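Local structure of nisin immunity protein (5XHB) at residues A[25-30]-A[92-97]. The protein takes part in the immunity of nisin-producing Lactococcus lactis against nisin supplied from outside the cell. Residues are numbered along the deposited sequence; the frame is centred on the assembly and turned at random.
Sequences KSYFVT and YKILPE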
# COMPACT_ATOMS: atom_id res chain seq x y z
N LYS A 25 11.83 1.62 18.79
CA LYS A 25 12.04 1.55 17.34
C LYS A 25 10.69 1.51 16.63
O LYS A 25 9.73 0.97 17.15
CB LYS A 25 12.86 0.31 16.97
CG LYS A 25 14.29 0.31 17.49
CD LYS A 25 15.08 -0.88 16.93
CE LYS A 25 15.04 -0.92 15.40
NZ LYS A 25 15.82 -2.07 14.82
N SER A 26 10.62 2.10 15.44
CA SER A 26 9.35 2.17 14.72
C SER A 26 9.18 1.00 13.74
O SER A 26 10.06 0.73 12.92
CB SER A 26 9.25 3.49 13.96
OG SER A 26 9.23 4.58 14.88
N TYR A 27 8.02 0.36 13.82
CA TYR A 27 7.68 -0.80 12.99
C TYR A 27 6.32 -0.64 12.35
O TYR A 27 5.50 0.15 12.82
CB TYR A 27 7.64 -2.08 13.83
CG TYR A 27 8.93 -2.48 14.50
CD1 TYR A 27 9.83 -3.32 13.86
CD2 TYR A 27 9.22 -2.04 15.79
CE1 TYR A 27 10.99 -3.71 14.47
CE2 TYR A 27 10.39 -2.43 16.42
CZ TYR A 27 11.27 -3.26 15.75
OH TYR A 27 12.43 -3.64 16.38
N PHE A 28 6.02 -1.46 11.34
CA PHE A 28 4.63 -1.62 10.94
C PHE A 28 4.25 -3.09 10.78
O PHE A 28 5.09 -3.94 10.53
CB PHE A 28 4.31 -0.82 9.66
CG PHE A 28 4.96 -1.36 8.39
CD1 PHE A 28 6.31 -1.21 8.15
CD2 PHE A 28 4.17 -1.94 7.40
CE1 PHE A 28 6.89 -1.67 6.96
CE2 PHE A 28 4.72 -2.40 6.20
CZ PHE A 28 6.08 -2.26 5.98
N VAL A 29 2.97 -3.38 10.97
CA VAL A 29 2.45 -4.72 10.67
C VAL A 29 2.27 -4.85 9.16
O VAL A 29 1.55 -4.06 8.54
CB VAL A 29 1.11 -5.00 11.36
CG1 VAL A 29 0.76 -6.49 11.25
CG2 VAL A 29 1.16 -4.56 12.83
N THR A 30 2.91 -5.86 8.58
CA THR A 30 2.82 -6.11 7.15
C THR A 30 1.67 -7.03 6.80
O THR A 30 1.02 -7.59 7.68
CB THR A 30 4.08 -6.78 6.60
OG1 THR A 30 4.10 -8.13 7.07
CG2 THR A 30 5.35 -6.06 7.08
N TYR A 92 1.29 -12.08 11.55
CA TYR A 92 1.77 -11.29 10.43
C TYR A 92 3.12 -10.70 10.75
O TYR A 92 3.34 -10.21 11.86
CB TYR A 92 0.76 -10.19 10.08
CG TYR A 92 -0.45 -10.70 9.35
CD1 TYR A 92 -1.58 -11.13 10.04
CD2 TYR A 92 -0.46 -10.78 7.95
CE1 TYR A 92 -2.68 -11.62 9.36
CE2 TYR A 92 -1.56 -11.25 7.27
CZ TYR A 92 -2.67 -11.68 7.98
OH TYR A 92 -3.76 -12.16 7.31
N LYS A 93 4.03 -10.78 9.79
CA LYS A 93 5.38 -10.25 9.96
C LYS A 93 5.33 -8.77 10.26
O LYS A 93 4.47 -8.07 9.72
CB LYS A 93 6.22 -10.51 8.69
CG LYS A 93 7.70 -10.15 8.82
CD LYS A 93 8.46 -10.36 7.47
CE LYS A 93 8.54 -11.82 7.06
NZ LYS A 93 9.14 -12.03 5.68
N ILE A 94 6.22 -8.30 11.12
CA ILE A 94 6.39 -6.87 11.32
C ILE A 94 7.75 -6.48 10.74
O ILE A 94 8.67 -7.29 10.73
CB ILE A 94 6.30 -6.45 12.81
CG1 ILE A 94 7.39 -7.12 13.65
CG2 ILE A 94 4.88 -6.70 13.37
CD1 ILE A 94 7.60 -6.49 15.02
N LEU A 95 7.85 -5.24 10.26
CA LEU A 95 9.09 -4.75 9.65
C LEU A 95 9.36 -3.33 10.14
O LEU A 95 8.43 -2.63 10.51
CB LEU A 95 8.98 -4.76 8.12
CG LEU A 95 9.05 -6.10 7.37
CD1 LEU A 95 8.82 -5.91 5.87
CD2 LEU A 95 10.39 -6.82 7.62
N PRO A 96 10.63 -2.91 10.13
CA PRO A 96 10.94 -1.51 10.43
C PRO A 96 10.25 -0.59 9.42
O PRO A 96 10.01 -1.00 8.28
CB PRO A 96 12.47 -1.42 10.28
CG PRO A 96 12.96 -2.84 10.20
CD PRO A 96 11.82 -3.70 9.76
N GLU A 97 9.94 0.64 9.83
CA GLU A 97 9.30 1.60 8.94
C GLU A 97 10.16 1.98 7.75
O GLU A 97 9.66 2.48 6.75
CB GLU A 97 8.91 2.86 9.73
CG GLU A 97 7.78 2.65 10.73
CD GLU A 97 6.40 2.54 10.07
OE1 GLU A 97 6.35 2.41 8.83
OE2 GLU A 97 5.38 2.61 10.79
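F28 and L95 face each other as a hydrogen-bonded antiparallel pair, and their two backbone bonds illustrate how neighbouring strands are joined: F28 N reaches L95 O at 2.8 Å, and L95 N answers to F28 O at 3.1 Å. Two residues further along, K93 O accepts two donors of T30. The backbone N lies nearly along the C=O axis, whereas T30 OG1, 2.7 Å from K93 O, stands above the carbonyl plane; a chi1 of 72° sets this hydroxyl, which also bonds to K32 N, between its own N and carbonyl carbon. At the other end E97 N still bonds to S26 O at 3.1 Å, again from above the carbonyl plane.

Apolar contacts use both sheet faces. On one, F28 and L95 run side by side, F28 CE1 3.9 Å from L95 CB. T30 CG2 extends this patch to CG and CD1 of L95. On the other, V29 and I94 lie together, their CG2 atoms 4.3 Å apart; V29 CG1 also packs against Y92 CB, and I94 CD1 lies over the Y27 ring, offset toward its rim.

Polar groups border the F28 ring: P96 O lies at its edge, in plane, and E97, its chain bent at chi2 (-75°), brings OE1 to 3.7 Å from F28 CD1, the carboxylate 20° from the ring plane.

Strands 25-33 and 90-96 thus become adjacent inner strands of an antiparallel beta-sheet, flanked by 19-22 and 83-87.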